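Local coordinates for chitin oligosaccharide binding protein NagB2 (Paenibacillus sp. FPU-7, PDB 7EHU) that binds short chitin oligosaccharides as an extracellular solute-binding protein, probably delivering them to an ABC transporter for uptake, at residues V79-K82 and A83-A87; K156-D160 and A161-S165; L370-A373 and I374-Q378; L391-P394 and K395-V398. All coordinates share one frame; numbering follows the deposited sequence. Where two conformers were deposited one is given.

Interaction 1 of 4, residues V79-K82 and A83-A87; sequences VKLK and AEMAA
Glu-84 folds back along the helix toward Lys-80, one turn earlier, but the two charges do not pair. Glu-84 OE1 lies 3.7 Å from Lys-80 CG and 4.9 Å from Lys-80 NZ, so it rides on the methylenes while each charge has its own mate: Asp-69 for the ammonium, Arg-35 for the carboxylate. The extended lysine chain, CG anti to its N (chi1 -162°), carries NZ past the glutamate. The other oxygen of Glu-84, OE2, sits 3.8 Å from Leu-81 CD1. With an alanine here in place of the glutamate, Arg-35 would probably lose this carboxylate and the methylenes of Lys-80 their cover. The backbone is satisfied from within the helix: Glu-84 N gives a fairly straight bond to Lys-80 O (3.0 Å, 164° at the hydrogen), Met-85 N bonds Leu-81 O at 2.8 Å, and Ala-83 N and Ala-86 N donate to Val-79 O and Lys-82 O. Lys-82, bent at chi3, turns its ammonium to Asp-78 O. On the buried side Leu-81 CG meets Met-85 CG at 4.2 Å, and both side chains rest on Phe-94 of strand 93-97. This is an amphipathic alpha-helix, 73-86, packed against the beta-sheet of a periplasmic-binding-protein fold.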
loop_
_atom_site.group_PDB
_atom_site.type_symbol
_atom_site.label_atom_id
_atom_site.label_comp_id
_atom_site.label_asym_id
_atom_site.label_seq_id
_atom_site.Cartn_x
_atom_site.Cartn_y
_atom_site.Cartn_z
ATOM N N VAL A 79 -10.594 -9.330 7.355
ATOM C CA VAL A 79 -11.331 -10.395 8.038
ATOM C C VAL A 79 -10.981 -10.437 9.523
ATOM O O VAL A 79 -11.848 -10.212 10.377
ATOM C CB VAL A 79 -11.101 -11.762 7.354
ATOM C CG1 VAL A 79 -11.899 -12.865 8.051
ATOM C CG2 VAL A 79 -11.456 -11.695 5.863
ATOM N N LYS A 80 -9.724 -10.749 9.852
ATOM C CA LYS A 80 -9.366 -11.105 11.227
ATOM C C LYS A 80 -9.393 -9.892 12.154
ATOM O O LYS A 80 -10.085 -9.899 13.180
ATOM C CB LYS A 80 -8.016 -11.826 11.280
ATOM C CG LYS A 80 -7.792 -12.581 12.577
ATOM C CD LYS A 80 -6.475 -13.345 12.585
ATOM C CE LYS A 80 -6.393 -14.311 13.744
ATOM N NZ LYS A 80 -5.101 -15.051 13.798
ATOM N N LEU A 81 -8.610 -8.848 11.853
ATOM C CA LEU A 81 -8.632 -7.686 12.739
ATOM C C LEU A 81 -10.013 -7.041 12.737
ATOM O O LEU A 81 -10.483 -6.560 13.771
ATOM C CB LEU A 81 -7.575 -6.688 12.309
ATOM C CG LEU A 81 -7.427 -5.459 13.209
ATOM C CD1 LEU A 81 -6.977 -5.858 14.601
ATOM C CD2 LEU A 81 -6.452 -4.460 12.591
ATOM N N LYS A 82 -10.680 -7.032 11.579
ATOM C CA LYS A 82 -12.034 -6.481 11.502
ATOM C C LYS A 82 -12.959 -7.176 12.498
ATOM O O LYS A 82 -13.714 -6.524 13.236
ATOM C CB LYS A 82 -12.557 -6.619 10.068
ATOM C CG LYS A 82 -13.920 -5.966 9.838
ATOM C CD LYS A 82 -14.405 -6.122 8.393
ATOM C CE LYS A 82 -13.641 -5.241 7.409
ATOM N NZ LYS A 82 -13.913 -5.609 5.965
ATOM N N ALA A 83 -12.899 -8.509 12.540
ATOM C CA ALA A 83 -13.773 -9.275 13.420
ATOM C C ALA A 83 -13.400 -9.069 14.878
ATOM O O ALA A 83 -14.276 -8.972 15.744
ATOM C CB ALA A 83 -13.678 -10.754 13.050
ATOM N N GLU A 84 -12.107 -9.012 15.175
ATOM C CA GLU A 84 -11.653 -8.776 16.537
ATOM C C GLU A 84 -12.082 -7.400 17.035
ATOM O O GLU A 84 -12.531 -7.252 18.186
ATOM C CB GLU A 84 -10.136 -8.919 16.559
ATOM C CG GLU A 84 -9.667 -10.353 16.465
ATOM C CD GLU A 84 -8.222 -10.496 16.016
ATOM O OE1 GLU A 84 -7.694 -11.624 16.140
ATOM O OE2 GLU A 84 -7.612 -9.522 15.498
ATOM N N MET A 85 -12.004 -6.395 16.164
ATOM C CA MET A 85 -12.458 -5.053 16.515
ATOM C C MET A 85 -13.970 -5.029 16.736
ATOM O O MET A 85 -14.446 -4.377 17.667
ATOM C CB MET A 85 -12.054 -4.063 15.417
ATOM C CG MET A 85 -10.571 -3.711 15.440
ATOM S SD MET A 85 -10.180 -2.756 16.912
ATOM C CE MET A 85 -8.451 -2.363 16.590
ATOM N N ALA A 86 -14.729 -5.734 15.893
ATOM C CA ALA A 86 -16.175 -5.796 16.069
ATOM C C ALA A 86 -16.527 -6.341 17.444
ATOM O O ALA A 86 -17.523 -5.931 18.049
ATOM C CB ALA A 86 -16.821 -6.628 14.956
ATOM N N ALA A 87 -15.731 -7.284 17.937
ATOM C CA ALA A 87 -15.915 -7.909 19.235
ATOM C C ALA A 87 -15.288 -7.114 20.369
ATOM O O ALA A 87 -15.372 -7.535 21.534
ATOM C CB ALA A 87 -15.309 -9.314 19.223
#

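Interaction 2 of 4, residues K156-D160 and A161-S165; sequences KLFAD and AGITS
Ile-163 comes back over the end of helix 155-160 and lays its side chain across the ring of Phe-158. Its CB is 3.5 Å from Phe-158 O and close to the ring atom CD2. From there the branches part. CG2, anti to the backbone N, reaches Phe-158 CD2 at 3.6 Å, with CE2 next in line. CG1 takes the other direction, anti to the carbonyl carbon (chi1 -52°), and passes Phe-158 O at 3.7 Å. The extended chain then sets the tip, CD1, over one ring face as a CH-pi contact, 4.3 Å from the centroid of Phe-158 and 20° off the ring normal. A serine in place of Ile-163 would probably leave this face of Phe-158 without its aliphatic cover and open a gap toward Ala-176 and Leu-180 of helix 170-182, which the isoleucine also touches. The backbone holds the pair together: Ile-163 N bonds Phe-158 O at 2.9 Å, approaching from above the carbonyl plane, and Gly-162 N bonds Ala-159 O, also at 2.9 Å. One turn back within the helix, Lys-156 NZ makes a salt bridge to Asp-160 OD2 at 2.7 Å, on its syn lone pair. With Gly-162 at positive phi (84°) as the C-prime residue, the two backbone bonds from Ile-163 and Gly-162 make the Schellman motif that ends the helix, with the Phe-158/Ile-163 packing across it.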
loop_
_atom_site.group_PDB
_atom_site.type_symbol
_atom_site.label_atom_id
_atom_site.label_comp_id
_atom_site.label_asym_id
_atom_site.label_seq_id
_atom_site.Cartn_x
_atom_site.Cartn_y
_atom_site.Cartn_z
ATOM N N LYS A 156 15.317 -3.517 -20.342
ATOM C CA LYS A 156 15.730 -4.404 -21.431
ATOM C C LYS A 156 14.555 -4.739 -22.338
ATOM O O LYS A 156 14.663 -4.649 -23.560
ATOM C CB LYS A 156 16.311 -5.686 -20.823
ATOM C CG LYS A 156 17.011 -6.699 -21.710
ATOM C CD LYS A 156 15.924 -7.623 -22.193
ATOM C CE LYS A 156 16.383 -8.879 -22.877
ATOM N NZ LYS A 156 15.205 -9.693 -23.400
ATOM N N LEU A 157 13.423 -5.146 -21.757
ATOM C CA LEU A 157 12.269 -5.473 -22.582
ATOM C C LEU A 157 11.759 -4.242 -23.314
ATOM O O LEU A 157 11.340 -4.331 -24.470
ATOM C CB LEU A 157 11.166 -6.088 -21.725
ATOM C CG LEU A 157 11.451 -7.473 -21.152
ATOM C CD1 LEU A 157 10.331 -7.876 -20.206
ATOM C CD2 LEU A 157 11.641 -8.538 -22.241
ATOM N N PHE A 158 11.770 -3.076 -22.658
ATOM C CA PHE A 158 11.396 -1.853 -23.358
ATOM C C PHE A 158 12.296 -1.640 -24.574
ATOM O O PHE A 158 11.811 -1.387 -25.676
ATOM C CB PHE A 158 11.455 -0.633 -22.417
ATOM C CG PHE A 158 10.155 -0.322 -21.696
ATOM C CD1 PHE A 158 9.399 -1.328 -21.106
ATOM C CD2 PHE A 158 9.703 0.986 -21.577
ATOM C CE1 PHE A 158 8.230 -1.034 -20.408
ATOM C CE2 PHE A 158 8.526 1.280 -20.896
ATOM C CZ PHE A 158 7.781 0.262 -20.330
ATOM N N ALA A 159 13.617 -1.747 -24.382
ATOM C CA ALA A 159 14.552 -1.606 -25.504
ATOM C C ALA A 159 14.301 -2.655 -26.586
ATOM O O ALA A 159 14.378 -2.346 -27.784
ATOM C CB ALA A 159 15.997 -1.682 -25.006
ATOM N N ASP A 160 13.971 -3.894 -26.187
ATOM C CA ASP A 160 13.651 -4.913 -27.182
ATOM C C ASP A 160 12.515 -4.460 -28.094
ATOM O O ASP A 160 12.482 -4.817 -29.278
ATOM C CB ASP A 160 13.240 -6.221 -26.501
ATOM C CG ASP A 160 14.387 -6.929 -25.784
ATOM O OD1 ASP A 160 15.566 -6.671 -26.091
ATOM O OD2 ASP A 160 14.092 -7.793 -24.931
ATOM N N ALA A 161 11.565 -3.699 -27.553
ATOM C CA ALA A 161 10.406 -3.224 -28.293
ATOM C C ALA A 161 10.621 -1.847 -28.903
ATOM O O ALA A 161 9.670 -1.260 -29.426
ATOM C CB ALA A 161 9.168 -3.198 -27.384
ATOM N N GLY A 162 11.838 -1.320 -28.839
ATOM C CA GLY A 162 12.136 -0.046 -29.449
ATOM C C GLY A 162 11.795 1.172 -28.621
ATOM O O GLY A 162 11.812 2.287 -29.155
ATOM N N ILE A 163 11.484 0.998 -27.342
ATOM C CA ILE A 163 11.068 2.089 -26.474
ATOM C C ILE A 163 12.316 2.495 -25.706
ATOM O O ILE A 163 12.870 1.680 -24.956
ATOM C CB ILE A 163 10.037 1.583 -25.463
ATOM C CG1 ILE A 163 8.901 0.843 -26.153
ATOM C CG2 ILE A 163 9.457 2.793 -24.698
ATOM C CD1 ILE A 163 8.003 0.098 -25.160
ATOM N N THR A 164 12.754 3.740 -25.863
ATOM C CA THR A 164 14.060 4.169 -25.377
ATOM C C THR A 164 13.983 5.137 -24.203
ATOM O O THR A 164 15.035 5.570 -23.722
ATOM C CB THR A 164 14.856 4.818 -26.523
ATOM O OG1 THR A 164 14.133 5.962 -27.006
ATOM C CG2 THR A 164 15.067 3.830 -27.667
ATOM N N SER A 165 12.775 5.487 -23.746
ATOM C CA SER A 165 12.563 6.373 -22.606
ATOM C C SER A 165 11.278 5.964 -21.892
ATOM O O SER A 165 10.386 5.361 -22.481
ATOM C CB SER A 165 12.449 7.851 -23.028
ATOM O OG SER A 165 11.378 8.052 -23.937
#

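Interaction 3 of 4, residues L370-A373 and I374-Q378; sequences LTKA and IGEAQ
Lys-372 runs its extended chain past the carboxylate of Glu-376, one turn further along the alpha-helix 369-379, and the overlap is between methylenes and one oxygen. Glu-376 OE1 lies 3.3 Å from Lys-372 CE and 3.7 Å from Lys-372 CG, whereas Lys-372 NZ is 4.2 Å from the same oxygen, beyond a salt bridge. Lysine CG stands anti to its backbone N (chi1 178°), and glutamate CG anti to its carbonyl carbon (chi1 -74°); the lysine chain stands out nearly square to the helix axis, and the glutamate leans back over the turn to meet it at a slant. Their opposite charges probably still attract on this exposed side. Beneath them Glu-376 N bonds Lys-372 O; next to it Gly-375 N bonds Thr-371 O at 2.9 Å, in the i to i+4 pattern of the helix. The hydroxyl of Thr-371 is bonded to Asn-353. The buried side looks the other way: Leu-370 and Ile-374 pack on Tyr-152 and Val-148 of strand 138-154 and on Thr-279, Ile-282 and Leu-283 of helix 279-283, so the helix lies against the sheet with its charged pair turned outward. Leu-370 and Ile-374 also meet each other across the turn. With its CG1 beside the backbone N, Ile-374 lies back over the preceding turn; CG1 is 3.4 Å from Leu-370 O, and the tip CD1 ends 4.3 Å from Leu-370 CG.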
loop_
_atom_site.group_PDB
_atom_site.type_symbol
_atom_site.label_atom_id
_atom_site.label_comp_id
_atom_site.label_asym_id
_atom_site.label_seq_id
_atom_site.Cartn_x
_atom_site.Cartn_y
_atom_site.Cartn_z
ATOM N N LEU A 370 17.441 1.830 -8.153
ATOM C CA LEU A 370 15.993 1.789 -8.345
ATOM C C LEU A 370 15.298 2.683 -7.320
ATOM O O LEU A 370 14.336 3.389 -7.645
ATOM C CB LEU A 370 15.502 0.346 -8.254
ATOM C CG LEU A 370 14.003 0.124 -8.438
ATOM C CD1 LEU A 370 13.497 0.735 -9.731
ATOM C CD2 LEU A 370 13.698 -1.375 -8.380
ATOM N N THR A 371 15.790 2.696 -6.083
ATOM C CA THR A 371 15.210 3.591 -5.086
ATOM C C THR A 371 15.464 5.052 -5.462
ATOM O O THR A 371 14.599 5.907 -5.238
ATOM C CB THR A 371 15.749 3.197 -3.709
ATOM O OG1 THR A 371 15.200 1.904 -3.389
ATOM C CG2 THR A 371 15.347 4.192 -2.617
ATOM N N LYS A 372 16.623 5.353 -6.065
ATOM C CA LYS A 372 16.875 6.707 -6.549
ATOM C C LYS A 372 15.838 7.089 -7.603
ATOM O O LYS A 372 15.312 8.208 -7.592
ATOM C CB LYS A 372 18.300 6.812 -7.108
ATOM C CG LYS A 372 18.653 8.200 -7.697
ATOM C CD LYS A 372 20.034 8.222 -8.361
ATOM C CE LYS A 372 20.486 9.635 -8.746
ATOM N NZ LYS A 372 21.655 9.653 -9.681
ATOM N N ALA A 373 15.523 6.163 -8.517
ATOM C CA ALA A 373 14.532 6.444 -9.551
ATOM C C ALA A 373 13.138 6.653 -8.961
ATOM O O ALA A 373 12.390 7.524 -9.419
ATOM C CB ALA A 373 14.514 5.307 -10.571
ATOM N N ILE A 374 12.761 5.855 -7.960
ATOM C CA ILE A 374 11.466 6.071 -7.314
ATOM C C ILE A 374 11.451 7.436 -6.637
ATOM O O ILE A 374 10.477 8.198 -6.738
ATOM C CB ILE A 374 11.147 4.938 -6.318
ATOM C CG1 ILE A 374 10.982 3.606 -7.047
ATOM C CG2 ILE A 374 9.887 5.228 -5.501
ATOM C CD1 ILE A 374 11.162 2.409 -6.130
ATOM N N GLY A 375 12.555 7.780 -5.967
ATOM C CA GLY A 375 12.661 9.085 -5.335
ATOM C C GLY A 375 12.520 10.224 -6.325
ATOM O O GLY A 375 11.870 11.233 -6.031
ATOM N N GLU A 376 13.114 10.078 -7.514
ATOM C CA GLU A 376 13.033 11.134 -8.521
ATOM C C GLU A 376 11.604 11.298 -9.023
ATOM O O GLU A 376 11.139 12.427 -9.235
ATOM C CB GLU A 376 14.000 10.831 -9.667
ATOM C CG GLU A 376 15.462 11.065 -9.290
ATOM C CD GLU A 376 16.449 10.455 -10.267
ATOM O OE1 GLU A 376 17.653 10.748 -10.132
ATOM O OE2 GLU A 376 16.033 9.688 -11.163
ATOM N N ALA A 377 10.884 10.185 -9.192
ATOM C CA ALA A 377 9.488 10.247 -9.617
ATOM C C ALA A 377 8.607 10.917 -8.566
ATOM O O ALA A 377 7.669 11.648 -8.913
ATOM C CB ALA A 377 9.002 8.825 -9.927
ATOM N N GLN A 378 8.877 10.669 -7.279
ATOM C CA GLN A 378 8.091 11.284 -6.206
ATOM C C GLN A 378 8.433 12.765 -6.049
ATOM O O GLN A 378 7.533 13.608 -5.901
ATOM C CB GLN A 378 8.354 10.529 -4.895
ATOM C CG GLN A 378 7.447 10.884 -3.703
ATOM C CD GLN A 378 8.087 11.789 -2.666
ATOM O OE1 GLN A 378 9.276 12.103 -2.732
ATOM N NE2 GLN A 378 7.288 12.206 -1.686
#

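Interaction 4 of 4, residues L391-P394 and K395-V398; sequences LVQP and KVKV
Helix 394-408 begins here, with Gln-393 at the N-cap position and Val-392 just before it folding onto the first turn. Val-392 CG2 lies 3.8 Å from Val-396 CG1, the two branched side chains crossing at about a right angle. In Val-396, CG1 stands anti to the backbone N (chi1 174°), which turns it to Val-392 and leaves CG2 for the other neighbour: Gln-393 OE1 sits 3.7 Å from Val-396 CG2. The chain of Gln-393 bends at chi2 (89°), and its amide finds its polar partners in helix 414-430, OE1 with Gln-425 NE2 and NE2 with Asn-429 OD1, which fastens the helix start to its neighbour. Val-396 is pressed on the same helix through Met-421, Gln-425 and Ala-428. Pro-394 is the first residue of the helix, a place where a proline's missing N-H costs no helical bond. The opening turn is held by the carbonyl of Gln-393, which receives Lys-397 N at 3.1 Å with the donor almost in line with C=O; a weak bond from Val-396 N, 2.9 Å long, strikes the same oxygen at a poor angle. Pro-394 O takes Val-398 N next, at 3.0 Å and nearly straight (170° at the hydrogen). Lys-397 CB rests 3.5 Å from Pro-394 O, after which its chain, bent at chi3, leads away to a salt bridge between NZ and Asp-78, with Phe-388 and Asp-389 along its flank and the bound sugar about 5 Å from the side chain.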
loop_
_atom_site.group_PDB
_atom_site.type_symbol
_atom_site.label_atom_id
_atom_site.label_comp_id
_atom_site.label_asym_id
_atom_site.label_seq_id
_atom_site.Cartn_x
_atom_site.Cartn_y
_atom_site.Cartn_z
ATOM N N LEU A 391 -9.953 6.657 2.275
ATOM C CA LEU A 391 -11.002 7.663 2.149
ATOM C C LEU A 391 -12.410 7.098 2.071
ATOM O O LEU A 391 -13.369 7.886 2.118
ATOM C CB LEU A 391 -10.775 8.478 0.864
ATOM C CG LEU A 391 -9.398 9.107 0.682
ATOM C CD1 LEU A 391 -9.293 9.840 -0.642
ATOM C CD2 LEU A 391 -9.096 10.045 1.841
ATOM N N VAL A 392 -12.569 5.794 1.859
ATOM C CA VAL A 392 -13.882 5.188 1.722
ATOM C C VAL A 392 -14.032 4.090 2.762
ATOM O O VAL A 392 -13.059 3.540 3.280
ATOM C CB VAL A 392 -14.197 4.655 0.304
ATOM C CG1 VAL A 392 -14.024 5.739 -0.739
ATOM C CG2 VAL A 392 -13.342 3.443 -0.017
ATOM N N GLN A 393 -15.277 3.768 3.044
ATOM C CA GLN A 393 -15.587 2.783 4.054
ATOM C C GLN A 393 -15.126 1.396 3.598
ATOM O O GLN A 393 -15.113 1.108 2.396
ATOM C CB GLN A 393 -17.093 2.768 4.282
ATOM C CG GLN A 393 -17.691 4.086 4.807
ATOM C CD GLN A 393 -18.150 5.111 3.701
ATOM O OE1 GLN A 393 -17.595 5.187 2.575
ATOM N NE2 GLN A 393 -19.177 5.905 4.040
ATOM N N PRO A 394 -14.750 0.514 4.549
ATOM C CA PRO A 394 -14.316 -0.845 4.182
ATOM C C PRO A 394 -15.262 -1.574 3.243
ATOM O O PRO A 394 -14.816 -2.238 2.297
ATOM C CB PRO A 394 -14.195 -1.530 5.552
ATOM C CG PRO A 394 -13.748 -0.431 6.449
ATOM C CD PRO A 394 -14.540 0.777 5.985
ATOM N N LYS A 395 -16.564 -1.451 3.461
ATOM C CA LYS A 395 -17.514 -2.106 2.574
ATOM C C LYS A 395 -17.395 -1.615 1.134
ATOM O O LYS A 395 -17.562 -2.400 0.183
ATOM C CB LYS A 395 -18.933 -1.861 3.076
ATOM C CG LYS A 395 -19.896 -2.541 2.185
ATOM C CD LYS A 395 -19.895 -4.026 2.175
ATOM C CE LYS A 395 -20.991 -4.424 1.180
ATOM N NZ LYS A 395 -22.345 -4.009 1.473
ATOM N N VAL A 396 -17.159 -0.317 0.953
ATOM C CA VAL A 396 -16.985 0.242 -0.385
ATOM C C VAL A 396 -15.724 -0.328 -1.028
ATOM O O VAL A 396 -15.729 -0.738 -2.196
ATOM C CB VAL A 396 -16.956 1.788 -0.306
ATOM C CG1 VAL A 396 -16.638 2.416 -1.665
ATOM C CG2 VAL A 396 -18.272 2.341 0.250
ATOM N N LYS A 397 -14.633 -0.375 -0.269
ATOM C CA LYS A 397 -13.385 -0.933 -0.777
ATOM C C LYS A 397 -13.567 -2.368 -1.257
ATOM O O LYS A 397 -13.142 -2.721 -2.365
ATOM C CB LYS A 397 -12.300 -0.886 0.301
ATOM C CG LYS A 397 -10.967 -1.415 -0.139
ATOM C CD LYS A 397 -10.001 -1.608 1.019
ATOM C CE LYS A 397 -10.259 -2.872 1.792
ATOM N NZ LYS A 397 -9.252 -3.025 2.852
ATOM N N VAL A 398 -14.146 -3.228 -0.414
ATOM C CA VAL A 398 -14.297 -4.639 -0.769
ATOM C C VAL A 398 -15.216 -4.789 -1.980
ATOM O O VAL A 398 -15.000 -5.638 -2.855
ATOM C CB VAL A 398 -14.770 -5.423 0.475
ATOM C CG1 VAL A 398 -15.103 -6.872 0.157
ATOM C CG2 VAL A 398 -13.697 -5.371 1.571
#

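Overall arrangement
The four contacts lie along the chain in series, and the bound N-acetylglucosamine units give a common reference. Interaction 4 is the nearest to the sugar, at about 5 Å from the side chain of Lys-397. Interactions 1 and 3 stand further back: the side chain of Leu-81 is about 10 Å from a bound N-acetylglucosamine (NAG), and that of Leu-370 about 11 Å from a NAG. Interactions 1 and 4 share one side of the chain's centre, their centres 15 Å apart, and touch where Lys-82 NZ packs 4.1 Å from Pro-394 CB; Asp-78 also joins them, its backbone oxygen accepting Lys-82 NZ and its carboxylate pairing with Lys-397 NZ. Interactions 2 and 3 lie together across the chain's centre from interaction 1, centres 20 Å apart and not touching.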